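Local coordinates for protein MNMC2 (Aquifex aeolicus, PDB 3VYW) that binds S-adenosylmethionine and works as a bacterial tRNA methyltransferase on the modified wobble uridine, without the oxidase domain usually fused to it, at residues A92-I98 against V121-V127. Sequence-based numbering, arbitrary orientation.
Sequences AKERKVI and VNPKLRV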
ATOM      1  N   ALA A  92     -22.409  -4.192   2.774  1.00 63.63           N
ATOM      2  CA  ALA A  92     -23.178  -3.208   2.075  1.00 62.25           C
ATOM      3  C   ALA A  92     -24.651  -3.449   2.108  1.00 69.54           C
ATOM      4  O   ALA A  92     -25.421  -2.515   2.181  1.00 73.20           O
ATOM      5  CB  ALA A  92     -22.695  -3.076   0.657  1.00 64.05           C
ATOM      6  N   LYS A  93     -25.060  -4.697   2.014  1.00 76.49           N
ATOM      7  CA  LYS A  93     -26.481  -4.962   1.920  1.00 86.18           C
ATOM      8  C   LYS A  93     -27.219  -4.495   3.153  1.00 81.81           C
ATOM      9  O   LYS A  93     -28.286  -3.929   3.056  1.00 83.49           O
ATOM     10  CB  LYS A  93     -26.741  -6.438   1.713  1.00 89.78           C
ATOM     11  CG  LYS A  93     -25.508  -7.261   1.432  1.00 91.94           C
ATOM     12  CD  LYS A  93     -25.925  -8.691   1.140  1.00 87.68           C
ATOM     13  CE  LYS A  93     -24.732  -9.569   0.840  1.00 95.34           C
ATOM     14  NZ  LYS A  93     -23.798  -8.991  -0.172  1.00102.08           N
ATOM     15  N   GLU A  94     -26.659  -4.783   4.310  1.00 76.85           N
ATOM     16  CA  GLU A  94     -27.157  -4.257   5.555  1.00 75.31           C
ATOM     17  C   GLU A  94     -26.990  -2.769   5.752  1.00 69.27           C
ATOM     18  O   GLU A  94     -27.825  -2.114   6.310  1.00 79.77           O
ATOM     19  CB  GLU A  94     -26.483  -4.968   6.705  1.00 84.26           C
ATOM     20  CG  GLU A  94     -27.322  -6.042   7.369  1.00101.41           C
ATOM     21  CD  GLU A  94     -26.571  -7.356   7.489  1.00113.89           C
ATOM     22  OE1 GLU A  94     -26.640  -7.996   8.572  1.00 99.02           O
ATOM     23  OE2 GLU A  94     -25.902  -7.728   6.486  1.00120.10           O
ATOM     24  N   ARG A  95     -25.845  -2.255   5.391  1.00 68.53           N
ATOM     25  CA  ARG A  95     -25.449  -0.927   5.806  1.00 67.22           C
ATOM     26  C   ARG A  95     -25.972   0.224   5.010  1.00 60.30           C
ATOM     27  O   ARG A  95     -26.438   0.061   3.930  1.00 54.73           O
ATOM     28  CB  ARG A  95     -23.946  -0.841   5.849  1.00 68.30           C
ATOM     29  CG  ARG A  95     -23.335  -1.964   6.618  1.00 65.61           C
ATOM     30  CD  ARG A  95     -22.668  -1.365   7.810  1.00 71.00           C
ATOM     31  NE  ARG A  95     -21.903  -2.349   8.532  1.00 79.89           N
ATOM     32  CZ  ARG A  95     -20.719  -2.100   9.051  1.00 80.99           C
ATOM     33  NH1 ARG A  95     -20.188  -0.903   8.902  1.00 77.81           N
ATOM     34  NH2 ARG A  95     -20.083  -3.038   9.724  1.00 81.39           N
ATOM     35  N   LYS A  96     -25.844   1.408   5.566  1.00 62.16           N
ATOM     36  CA  LYS A  96     -26.174   2.622   4.866  1.00 64.22           C
ATOM     37  C   LYS A  96     -24.986   3.517   4.614  1.00 64.69           C
ATOM     38  O   LYS A  96     -25.101   4.536   3.973  1.00 62.49           O
ATOM     39  CB  LYS A  96     -27.242   3.368   5.633  1.00 62.66           C
ATOM     40  CG  LYS A  96     -28.566   2.651   5.599  1.00 71.09           C
ATOM     41  CD  LYS A  96     -29.712   3.590   5.904  1.00 83.48           C
ATOM     42  CE  LYS A  96     -31.044   2.991   5.496  1.00 79.84           C
ATOM     43  NZ  LYS A  96     -31.932   4.024   4.906  1.00 86.96           N
ATOM     44  N   VAL A  97     -23.844   3.162   5.163  1.00 64.41           N
ATOM     45  CA  VAL A  97     -22.635   3.871   4.848  1.00 59.14           C
ATOM     46  C   VAL A  97     -21.461   2.955   4.896  1.00 57.26           C
ATOM     47  O   VAL A  97     -21.373   2.136   5.757  1.00 62.02           O
ATOM     48  CB  VAL A  97     -22.436   5.013   5.816  1.00 61.13           C
ATOM     49  CG1 VAL A  97     -21.245   5.848   5.411  1.00 61.18           C
ATOM     50  CG2 VAL A  97     -23.681   5.855   5.803  1.00 65.25           C
ATOM     51  N   ILE A  98     -20.562   3.098   3.949  1.00 51.73           N
ATOM     52  CA  ILE A  98     -19.334   2.370   3.967  1.00 45.51           C
ATOM     53  C   ILE A  98     -18.210   3.361   3.888  1.00 49.00           C
ATOM     54  O   ILE A  98     -18.239   4.229   3.078  1.00 51.17           O
ATOM     55  CB  ILE A  98     -19.265   1.414   2.789  1.00 47.53           C
ATOM     56  CG1 ILE A  98     -20.070   0.174   3.077  1.00 45.37           C
ATOM     57  CG2 ILE A  98     -17.854   0.970   2.537  1.00 42.53           C
ATOM     58  CD1 ILE A  98     -19.397  -0.727   4.062  1.00 45.89           C
ATOM     59  N   VAL A 121     -24.682  -3.953  -5.389  1.00 58.68           N
ATOM     60  CA  VAL A 121     -25.258  -4.597  -4.250  1.00 56.16           C
ATOM     61  C   VAL A 121     -26.322  -3.793  -3.551  1.00 61.47           C
ATOM     62  O   VAL A 121     -27.359  -4.315  -3.237  1.00 73.33           O
ATOM     63  CB  VAL A 121     -24.171  -4.952  -3.254  1.00 55.09           C
ATOM     64  CG1 VAL A 121     -24.714  -4.941  -1.851  1.00 49.74           C
ATOM     65  CG2 VAL A 121     -23.578  -6.291  -3.612  1.00 47.90           C
ATOM     66  N   ASN A 122     -26.040  -2.553  -3.228  1.00 57.34           N
ATOM     67  CA  ASN A 122     -27.040  -1.637  -2.761  1.00 54.48           C
ATOM     68  C   ASN A 122     -26.927  -0.292  -3.453  1.00 54.55           C
ATOM     69  O   ASN A 122     -26.037   0.452  -3.174  1.00 61.08           O
ATOM     70  CB  ASN A 122     -26.861  -1.454  -1.273  1.00 55.67           C
ATOM     71  CG  ASN A 122     -27.408  -0.155  -0.776  1.00 56.62           C
ATOM     72  OD1 ASN A 122     -27.620   0.758  -1.535  1.00 63.88           O
ATOM     73  ND2 ASN A 122     -27.624  -0.068   0.505  1.00 47.44           N
ATOM     74  N   PRO A 123     -27.872   0.048  -4.295  1.00 53.72           N
ATOM     75  CA  PRO A 123     -27.816   1.271  -5.081  1.00 55.20           C
ATOM     76  C   PRO A 123     -27.859   2.515  -4.258  1.00 52.35           C
ATOM     77  O   PRO A 123     -27.539   3.564  -4.740  1.00 49.70           O
ATOM     78  CB  PRO A 123     -29.072   1.186  -5.909  1.00 51.00           C
ATOM     79  CG  PRO A 123     -29.195  -0.242  -6.161  1.00 53.73           C
ATOM     80  CD  PRO A 123     -28.732  -0.945  -4.932  1.00 57.56           C
ATOM     81  N   LYS A 124     -28.277   2.390  -3.020  1.00 55.80           N
ATOM     82  CA  LYS A 124     -28.529   3.549  -2.203  1.00 59.75           C
ATOM     83  C   LYS A 124     -27.461   3.906  -1.197  1.00 54.28           C
ATOM     84  O   LYS A 124     -27.617   4.824  -0.437  1.00 53.29           O
ATOM     85  CB  LYS A 124     -29.857   3.368  -1.504  1.00 66.81           C
ATOM     86  CG  LYS A 124     -30.950   2.894  -2.430  1.00 73.10           C
ATOM     87  CD  LYS A 124     -31.991   3.970  -2.627  1.00 77.44           C
ATOM     88  CE  LYS A 124     -32.241   4.224  -4.096  1.00 82.56           C
ATOM     89  NZ  LYS A 124     -33.311   3.335  -4.627  1.00 87.33           N
ATOM     90  N   LEU A 125     -26.386   3.153  -1.198  1.00 54.77           N
ATOM     91  CA  LEU A 125     -25.324   3.272  -0.228  1.00 50.93           C
ATOM     92  C   LEU A 125     -24.527   4.541  -0.281  1.00 46.39           C
ATOM     93  O   LEU A 125     -24.106   4.958  -1.305  1.00 52.37           O
ATOM     94  CB  LEU A 125     -24.377   2.115  -0.445  1.00 52.51           C
ATOM     95  CG  LEU A 125     -23.392   1.824   0.651  1.00 49.99           C
ATOM     96  CD1 LEU A 125     -24.103   1.084   1.735  1.00 46.46           C
ATOM     97  CD2 LEU A 125     -22.320   0.965   0.044  1.00 56.22           C
ATOM     98  N   ARG A 126     -24.272   5.136   0.851  1.00 45.27           N
ATOM     99  CA  ARG A 126     -23.482   6.318   0.842  1.00 50.66           C
ATOM    100  C   ARG A 126     -22.074   5.907   1.111  1.00 47.75           C
ATOM    101  O   ARG A 126     -21.823   5.184   2.014  1.00 51.47           O
ATOM    102  CB  ARG A 126     -23.980   7.272   1.904  1.00 54.19           C
ATOM    103  CG  ARG A 126     -23.306   8.619   1.914  1.00 61.82           C
ATOM    104  CD  ARG A 126     -22.837   8.951   3.309  1.00 65.39           C
ATOM    105  NE  ARG A 126     -21.991  10.124   3.343  1.00 70.50           N
ATOM    106  CZ  ARG A 126     -22.111  11.154   2.527  1.00 72.59           C
ATOM    107  NH1 ARG A 126     -23.041  11.151   1.604  1.00 77.62           N
ATOM    108  NH2 ARG A 126     -21.292  12.175   2.629  1.00 71.20           N
ATOM    109  N   VAL A 127     -21.147   6.344   0.294  1.00 40.10           N
ATOM    110  CA  VAL A 127     -19.795   5.893   0.447  1.00 37.43           C
ATOM    111  C   VAL A 127     -18.851   6.995   0.813  1.00 39.21           C
ATOM    112  O   VAL A 127     -18.817   7.992   0.175  1.00 37.32           O
ATOM    113  CB  VAL A 127     -19.316   5.234  -0.822  1.00 34.24           C
ATOM    114  CG1 VAL A 127     -18.017   4.551  -0.564  1.00 34.85           C
ATOM    115  CG2 VAL A 127     -20.317   4.228  -1.297  1.00 31.28           C
TER
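Val97 and Arg126 pair side by side where two parallel strands, 97-103 and 126-133, begin in the Rossmann-like methyltransferase sheet; helix 109-121 makes the crossover of this beta-alpha-beta unit. Two backbone hydrogen bonds start the ladder. Arg126 N gives to Lys96 O at 3.3 Å. Ile98 N then gives to Arg126 O at 3.1 Å. The same Arg126 O also takes a CA-H...O contact from Val97 CA at 3.2 Å, so one acceptor serves two neighbouring donors of the other strand.

Followed outward, Arg126 first sets CB against Lys96 O, 3.6 Å away. CG stands anti to the backbone N (chi1 -175°), which runs the chain beside Val97, and CD reaches both valine methyls, CG2 and CG1, at 4.1 Å each. Beyond CD the chain leaves strand 97-103: its guanidinium forms a salt bridge from NH2 to Glu162 and a hydrogen bond from NH1 to Gly163 O. An alanine in place of Val97 would strip both methyls from the flank of Arg126 CD and would probably leave the aliphatic part of that arginine freer to shift, with the guanidinium still tied to Glu162 and Gly163 O.

Leu125 packs against the loop that leads from helix 88-94 into strand 97-103. Its CD2 lies 3.9 Å from Ile98 CG1 and also meets Ala92 CB, while Leu118 of helix 109-121 touches both Leu125 and Ala92. The ends of helices 88-94 and 109-121 meet where Ala92 CB abuts Val121 CG1 at 3.7 Å. The second leucine branch turns to the backbone of the loop, with Leu125 CD1 3.4 Å from Arg95 O.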